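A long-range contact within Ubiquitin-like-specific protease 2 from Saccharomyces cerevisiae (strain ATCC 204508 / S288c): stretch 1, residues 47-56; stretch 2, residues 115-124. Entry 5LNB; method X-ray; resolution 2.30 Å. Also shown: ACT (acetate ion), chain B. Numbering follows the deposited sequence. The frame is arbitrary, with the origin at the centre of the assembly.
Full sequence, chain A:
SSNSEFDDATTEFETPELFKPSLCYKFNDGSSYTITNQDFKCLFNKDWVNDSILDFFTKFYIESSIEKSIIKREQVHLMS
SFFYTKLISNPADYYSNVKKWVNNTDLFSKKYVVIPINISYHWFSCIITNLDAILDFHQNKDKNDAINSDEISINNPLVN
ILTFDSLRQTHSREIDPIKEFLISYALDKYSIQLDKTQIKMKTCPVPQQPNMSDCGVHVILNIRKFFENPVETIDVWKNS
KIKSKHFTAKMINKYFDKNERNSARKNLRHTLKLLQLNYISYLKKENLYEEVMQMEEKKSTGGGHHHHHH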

ATOM      1  N   ASP A  47      -5.581  15.151  10.125  1.00 33.66           N
ATOM      2  CA  ASP A  47      -5.779  14.045  11.049  1.00 31.98           C
ATOM      3  C   ASP A  47      -5.010  12.816  10.589  1.00 30.37           C
ATOM      4  O   ASP A  47      -4.764  12.617   9.395  1.00 26.64           O
ATOM      5  CB  ASP A  47      -7.263  13.708  11.176  1.00 38.66           C
ATOM      6  CG  ASP A  47      -8.030  14.723  12.010  1.00 44.12           C
ATOM      7  OD1 ASP A  47      -7.449  15.753  12.409  1.00 46.71           O
ATOM      8  OD2 ASP A  47      -9.221  14.478  12.272  1.00 49.93           O
ATOM      9  N   TRP A  48      -4.617  11.992  11.560  1.00 29.81           N
ATOM     10  CA  TRP A  48      -4.037  10.689  11.258  1.00 27.18           C
ATOM     11  C   TRP A  48      -4.971   9.897  10.349  1.00 24.83           C
ATOM     12  O   TRP A  48      -6.180   9.856  10.568  1.00 25.82           O
ATOM     13  CB  TRP A  48      -3.763   9.916  12.553  1.00 27.83           C
ATOM     14  CG  TRP A  48      -3.237   8.528  12.302  1.00 34.34           C
ATOM     15  CD1 TRP A  48      -2.010   8.188  11.799  1.00 33.69           C
ATOM     16  CD2 TRP A  48      -3.931   7.296  12.525  1.00 30.94           C
ATOM     17  NE1 TRP A  48      -1.895   6.822  11.708  1.00 33.71           N
ATOM     18  CE2 TRP A  48      -3.063   6.251  12.143  1.00 31.80           C
ATOM     19  CE3 TRP A  48      -5.201   6.974  13.017  1.00 30.14           C
ATOM     20  CZ2 TRP A  48      -3.428   4.913  12.230  1.00 30.16           C
ATOM     21  CZ3 TRP A  48      -5.557   5.643  13.106  1.00 30.97           C
ATOM     22  CH2 TRP A  48      -4.676   4.631  12.715  1.00 25.32           C
ATOM     23  N   VAL A  49      -4.410   9.298   9.307  1.00 24.83           N
ATOM     24  CA  VAL A  49      -5.196   8.516   8.358  1.00 24.84           C
ATOM     25  C   VAL A  49      -5.377   7.111   8.926  1.00 26.47           C
ATOM     26  O   VAL A  49      -4.397   6.398   9.153  1.00 24.59           O
ATOM     27  CB  VAL A  49      -4.512   8.476   6.984  1.00 20.95           C
ATOM     28  CG1 VAL A  49      -5.262   7.562   6.057  1.00 20.69           C
ATOM     29  CG2 VAL A  49      -4.429   9.876   6.388  1.00 21.89           C
ATOM     30  N   ASN A  50      -6.629   6.707   9.153  1.00 21.62           N
ATOM     31  CA  ASN A  50      -6.859   5.404   9.780  1.00 28.16           C
ATOM     32  C   ASN A  50      -6.728   4.259   8.766  1.00 22.50           C
ATOM     33  O   ASN A  50      -6.602   4.468   7.556  1.00 19.49           O
ATOM     34  CB  ASN A  50      -8.232   5.361  10.461  1.00 26.79           C
ATOM     35  CG  ASN A  50      -9.374   5.646   9.501  1.00 30.22           C
ATOM     36  OD1 ASN A  50      -9.557   4.947   8.502  1.00 29.80           O
ATOM     37  ND2 ASN A  50     -10.145   6.681   9.799  1.00 35.52           N
ATOM     38  N   ASP A  51      -6.744   3.026   9.291  1.00 25.60           N
ATOM     39  CA  ASP A  51      -6.532   1.837   8.461  1.00 22.81           C
ATOM     40  C   ASP A  51      -7.602   1.697   7.386  1.00 28.09           C
ATOM     41  O   ASP A  51      -7.319   1.219   6.280  1.00 26.32           O
ATOM     42  CB  ASP A  51      -6.525   0.584   9.332  1.00 34.37           C
ATOM     43  CG  ASP A  51      -5.512   0.655  10.446  1.00 63.66           C
ATOM     44  OD1 ASP A  51      -4.329   0.929  10.156  1.00 73.48           O
ATOM     45  OD2 ASP A  51      -5.893   0.438  11.615  1.00 75.71           O
ATOM     46  N   SER A  52      -8.849   2.062   7.709  1.00 25.12           N
ATOM     47  CA  SER A  52      -9.938   1.896   6.754  1.00 26.96           C
ATOM     48  C   SER A  52      -9.688   2.718   5.502  1.00 25.28           C
ATOM     49  O   SER A  52      -9.817   2.220   4.376  1.00 26.71           O
ATOM     50  CB  SER A  52     -11.268   2.298   7.392  1.00 27.92           C
ATOM     51  OG  SER A  52     -11.532   1.491   8.518  1.00 37.95           O
ATOM     52  N   ILE A  53      -9.345   3.989   5.688  1.00 26.97           N
ATOM     53  CA  ILE A  53      -9.102   4.870   4.556  1.00 23.75           C
ATOM     54  C   ILE A  53      -7.903   4.381   3.760  1.00 18.67           C
ATOM     55  O   ILE A  53      -7.946   4.286   2.529  1.00 21.97           O
ATOM     56  CB  ILE A  53      -8.900   6.315   5.041  1.00 21.56           C
ATOM     57  CG1 ILE A  53     -10.200   6.880   5.634  1.00 23.78           C
ATOM     58  CG2 ILE A  53      -8.399   7.164   3.903  1.00 19.56           C
ATOM     59  CD1 ILE A  53     -11.369   6.890   4.668  1.00 26.13           C
ATOM     60  N   LEU A  54      -6.816   4.062   4.449  1.00 17.46           N
ATOM     61  CA  LEU A  54      -5.603   3.681   3.737  1.00 25.97           C
ATOM     62  C   LEU A  54      -5.782   2.357   3.003  1.00 23.00           C
ATOM     63  O   LEU A  54      -5.405   2.241   1.831  1.00 20.89           O
ATOM     64  CB  LEU A  54      -4.424   3.618   4.702  1.00 26.11           C
ATOM     65  CG  LEU A  54      -3.116   3.466   3.932  1.00 21.64           C
ATOM     66  CD1 LEU A  54      -2.103   4.396   4.515  1.00 22.57           C
ATOM     67  CD2 LEU A  54      -2.641   2.004   3.971  1.00 21.79           C
ATOM     68  N   ASP A  55      -6.356   1.344   3.666  1.00 16.96           N
ATOM     69  CA  ASP A  55      -6.526   0.059   2.979  1.00 17.08           C
ATOM     70  C   ASP A  55      -7.519   0.178   1.826  1.00 22.80           C
ATOM     71  O   ASP A  55      -7.339  -0.459   0.785  1.00 24.84           O
ATOM     72  CB  ASP A  55      -6.939  -1.049   3.962  1.00 18.15           C
ATOM     73  CG  ASP A  55      -5.807  -1.435   4.925  1.00 27.04           C
ATOM     74  OD1 ASP A  55      -4.644  -1.429   4.505  1.00 24.32           O
ATOM     75  OD2 ASP A  55      -6.067  -1.727   6.108  1.00 29.67           O
ATOM     76  N   PHE A  56      -8.559   1.006   1.973  1.00 21.56           N
ATOM     77  CA  PHE A  56      -9.471   1.202   0.855  1.00 18.11           C
ATOM     78  C   PHE A  56      -8.748   1.784  -0.353  1.00 21.48           C
ATOM     79  O   PHE A  56      -8.899   1.295  -1.478  1.00 22.59           O
ATOM     80  CB  PHE A  56     -10.633   2.109   1.239  1.00 21.54           C
ATOM     81  CG  PHE A  56     -11.491   2.473   0.063  1.00 24.40           C
ATOM     82  CD1 PHE A  56     -12.381   1.557  -0.463  1.00 23.73           C
ATOM     83  CD2 PHE A  56     -11.376   3.710  -0.546  1.00 23.32           C
ATOM     84  CE1 PHE A  56     -13.171   1.881  -1.552  1.00 24.81           C
ATOM     85  CE2 PHE A  56     -12.158   4.030  -1.641  1.00 20.89           C
ATOM     86  CZ  PHE A  56     -13.055   3.111  -2.142  1.00 21.98           C
ATOM     87  N   ILE A 115       3.121  -3.920   0.975  1.00 16.99           N
ATOM     88  CA  ILE A 115       2.899  -4.028   2.415  1.00 19.65           C
ATOM     89  C   ILE A 115       2.926  -2.653   3.067  1.00 21.06           C
ATOM     90  O   ILE A 115       4.013  -2.115   3.331  1.00 20.37           O
ATOM     91  CB  ILE A 115       3.932  -4.956   3.065  1.00 21.91           C
ATOM     92  CG1 ILE A 115       3.903  -6.328   2.392  1.00 22.42           C
ATOM     93  CG2 ILE A 115       3.668  -5.061   4.566  1.00 19.90           C
ATOM     94  CD1 ILE A 115       4.961  -7.278   2.916  1.00 21.97           C
ATOM     95  N   PRO A 116       1.769  -2.043   3.334  1.00 20.71           N
ATOM     96  CA  PRO A 116       1.764  -0.804   4.125  1.00 17.83           C
ATOM     97  C   PRO A 116       2.031  -1.096   5.596  1.00 19.63           C
ATOM     98  O   PRO A 116       1.619  -2.131   6.129  1.00 19.54           O
ATOM     99  CB  PRO A 116       0.363  -0.228   3.895  1.00 22.18           C
ATOM    100  CG  PRO A 116      -0.451  -1.336   3.371  1.00 25.53           C
ATOM    101  CD  PRO A 116       0.469  -2.318   2.703  1.00 23.78           C
ATOM    102  N   ILE A 117       2.735  -0.172   6.252  1.00 20.43           N
ATOM    103  CA  ILE A 117       3.271  -0.386   7.592  1.00 20.68           C
ATOM    104  C   ILE A 117       2.802   0.742   8.498  1.00 21.29           C
ATOM    105  O   ILE A 117       3.051   1.922   8.216  1.00 20.88           O
ATOM    106  CB  ILE A 117       4.808  -0.484   7.577  1.00 21.29           C
ATOM    107  CG1 ILE A 117       5.221  -1.754   6.820  1.00 20.55           C
ATOM    108  CG2 ILE A 117       5.369  -0.458   8.994  1.00 16.86           C
ATOM    109  CD1 ILE A 117       6.711  -1.927   6.641  1.00 17.01           C
ATOM    110  N   ASN A 118       2.141   0.382   9.593  1.00 21.10           N
ATOM    111  CA  ASN A 118       1.569   1.336  10.537  1.00 19.92           C
ATOM    112  C   ASN A 118       2.186   1.058  11.897  1.00 22.66           C
ATOM    113  O   ASN A 118       1.842   0.063  12.543  1.00 24.39           O
ATOM    114  CB  ASN A 118       0.046   1.208  10.571  1.00 22.21           C
ATOM    115  CG  ASN A 118      -0.583   1.948  11.738  1.00 28.77           C
ATOM    116  OD1 ASN A 118       0.007   2.867  12.304  1.00 31.15           O
ATOM    117  ND2 ASN A 118      -1.796   1.551  12.101  1.00 27.88           N
ATOM    118  N   ILE A 119       3.105   1.918  12.328  1.00 24.29           N
ATOM    119  CA  ILE A 119       3.776   1.763  13.614  1.00 24.36           C
ATOM    120  C   ILE A 119       3.677   3.073  14.376  1.00 27.38           C
ATOM    121  O   ILE A 119       4.085   4.124  13.864  1.00 32.35           O
ATOM    122  CB  ILE A 119       5.251   1.354  13.457  1.00 22.74           C
ATOM    123  CG1 ILE A 119       5.375  -0.005  12.763  1.00 26.61           C
ATOM    124  CG2 ILE A 119       5.921   1.309  14.824  1.00 23.11           C
ATOM    125  CD1 ILE A 119       6.830  -0.420  12.518  1.00 20.53           C
ATOM    126  N   SER A 120       3.153   3.011  15.598  1.00 24.34           N
ATOM    127  CA  SER A 120       3.054   4.189  16.467  1.00 30.96           C
ATOM    128  C   SER A 120       2.635   5.427  15.679  1.00 28.67           C
ATOM    129  O   SER A 120       3.254   6.489  15.755  1.00 26.67           O
ATOM    130  CB  SER A 120       4.370   4.443  17.194  1.00 28.36           C
ATOM    131  OG  SER A 120       4.750   3.307  17.947  1.00 34.67           O
ATOM    132  N   TYR A 121       1.570   5.275  14.893  1.00 28.88           N
ATOM    133  CA  TYR A 121       0.932   6.369  14.165  1.00 22.80           C
ATOM    134  C   TYR A 121       1.795   6.927  13.042  1.00 23.78           C
ATOM    135  O   TYR A 121       1.490   8.001  12.510  1.00 24.31           O
ATOM    136  CB  TYR A 121       0.520   7.497  15.116  1.00 24.44           C
ATOM    137  CG  TYR A 121      -0.639   7.103  15.990  1.00 30.34           C
ATOM    138  CD1 TYR A 121      -1.953   7.281  15.556  1.00 32.66           C
ATOM    139  CD2 TYR A 121      -0.430   6.526  17.235  1.00 33.89           C
ATOM    140  CE1 TYR A 121      -3.028   6.913  16.344  1.00 30.93           C
ATOM    141  CE2 TYR A 121      -1.502   6.150  18.032  1.00 40.73           C
ATOM    142  CZ  TYR A 121      -2.802   6.347  17.579  1.00 39.27           C
ATOM    143  OH  TYR A 121      -3.874   5.968  18.363  1.00 42.34           O
ATOM    144  N   HIS A 122       2.853   6.224  12.660  1.00 24.02           N
ATOM    145  CA  HIS A 122       3.702   6.591  11.537  1.00 22.12           C
ATOM    146  C   HIS A 122       3.451   5.596  10.414  1.00 23.64           C
ATOM    147  O   HIS A 122       3.751   4.408  10.560  1.00 25.08           O
ATOM    148  CB  HIS A 122       5.175   6.591  11.948  1.00 24.56           C
ATOM    149  CG  HIS A 122       6.127   6.834  10.812  1.00 26.09           C
ATOM    150  ND1 HIS A 122       7.487   6.625  10.925  1.00 28.20           N
ATOM    151  CD2 HIS A 122       5.919   7.281   9.549  1.00 22.29           C
ATOM    152  CE1 HIS A 122       8.074   6.925   9.779  1.00 26.16           C
ATOM    153  NE2 HIS A 122       7.145   7.324   8.927  1.00 25.61           N
ATOM    154  N   TRP A 123       2.906   6.086   9.299  1.00 17.96           N
ATOM    155  CA  TRP A 123       2.696   5.288   8.099  1.00 20.72           C
ATOM    156  C   TRP A 123       3.909   5.357   7.177  1.00 19.80           C
ATOM    157  O   TRP A 123       4.429   6.442   6.899  1.00 17.84           O
ATOM    158  CB  TRP A 123       1.478   5.782   7.320  1.00 17.36           C
ATOM    159  CG  TRP A 123       0.124   5.370   7.826  1.00 19.19           C
ATOM    160  CD1 TRP A 123      -0.807   6.175   8.434  1.00 21.92           C
ATOM    161  CD2 TRP A 123      -0.478   4.073   7.712  1.00 21.57           C
ATOM    162  NE1 TRP A 123      -1.941   5.446   8.733  1.00 25.51           N
ATOM    163  CE2 TRP A 123      -1.766   4.156   8.295  1.00 26.90           C
ATOM    164  CE3 TRP A 123      -0.047   2.843   7.195  1.00 23.49           C
ATOM    165  CZ2 TRP A 123      -2.630   3.058   8.363  1.00 26.02           C
ATOM    166  CZ3 TRP A 123      -0.899   1.756   7.264  1.00 22.09           C
ATOM    167  CH2 TRP A 123      -2.181   1.871   7.847  1.00 27.67           C
ATOM    168  N   PHE A 124       4.342   4.201   6.689  1.00 16.00           N
ATOM    169  CA  PHE A 124       5.183   4.130   5.500  1.00 21.51           C
ATOM    170  C   PHE A 124       4.860   2.798   4.829  1.00 21.22           C
ATOM    171  O   PHE A 124       3.930   2.098   5.239  1.00 20.67           O
ATOM    172  CB  PHE A 124       6.671   4.339   5.841  1.00 16.41           C
ATOM    173  CG  PHE A 124       7.271   3.272   6.726  1.00 30.08           C
ATOM    174  CD1 PHE A 124       7.959   2.198   6.175  1.00 24.26           C
ATOM    175  CD2 PHE A 124       7.182   3.363   8.107  1.00 32.15           C
ATOM    176  CE1 PHE A 124       8.528   1.219   6.986  1.00 27.72           C
ATOM    177  CE2 PHE A 124       7.752   2.387   8.927  1.00 31.89           C
ATOM    178  CZ  PHE A 124       8.420   1.315   8.366  1.00 28.86           C
TER
HETATM  179  C   ACT B 901      -2.139   2.650  15.430  1.00 52.88           C
HETATM  180  O   ACT B 901      -1.006   3.198  15.343  1.00 45.97           O
HETATM  181  OXT ACT B 901      -2.459   1.828  14.540  1.00 50.57           O
HETATM  182  CH3 ACT B 901      -3.094   2.940  16.550  1.00 54.67           C

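The shortest polar link between the two stretches runs from the indole of Trp 123 to the backbone of Val 49: Trp 123 NE1 donates to Val 49 O at 2.7 Å, with an N-H...O angle of 151°. The carbonyl lies at the edge of the ring, near its plane, where the N-H points, so a buried tryptophan has the one polar atom of its side chain satisfied by the loop that leads into the helix. A second bond, from Asn 118 ND2 to Asp 51 OD1, is weak, 3.3 Å long and bent to 127°. The same amide nitrogen makes a much shorter bond to the acetate, Asn 118 ND2 to ACT OXT at 2.5 Å. The ion, probably from the crystallisation liquor, also accepts a weak bond from the backbone of Tyr 121, N to ACT O at 3.3 Å, and lays its methyl group over one face of the Tyr 121 ring.

Trp 48 NE1 and Trp 123 NE1 approach to 3.3 Å, but both are donors and no hydrogen bond joins them. Their five-membered rings are nearly parallel, with planes at 12°, yet slid so far apart, at a centroid separation of 4.9 Å, that they barely overlap. Trp 48 also receives the edge of Tyr 121 on its face: the Tyr 121 ring and the Trp 48 five-membered ring have centroids 4.9 Å apart and planes at 69°, and Trp 48 CD2 meets Tyr 121 CD1 at 3.6 Å. Tyr 121 reaches this position from the type I' turn, Ile 119 to His 122, that joins the two strands. At the edge of the Trp 48 ring, CZ2 lies 3.7 Å from Asn 118 ND2.

Farther along, the helix contributes Leu 54, whose CA-to-CB bond points toward the strands. Its CD1 sits 3.6 Å from the centroid of the Trp 123 six-membered ring and only 13° off the ring normal, a CH-pi contact over the face; Leu 54 CD2 touches both Trp 123 CZ3 and Pro 116 CB, each at 3.7 Å. The helix runs nearly antiparallel to strand 115-119, at 164°, with the axes 10.7 Å apart at closest approach; side chains such as Leu 54 and Pro 116 meet between them. The CA-to-CB bond of Asn 50 points away from the strands, and its side chain caps the helix, OD1 accepting from Ile 53 N at 3.0 Å. Together the stretches bury 441 Å², and the two tryptophans have the largest areas covered.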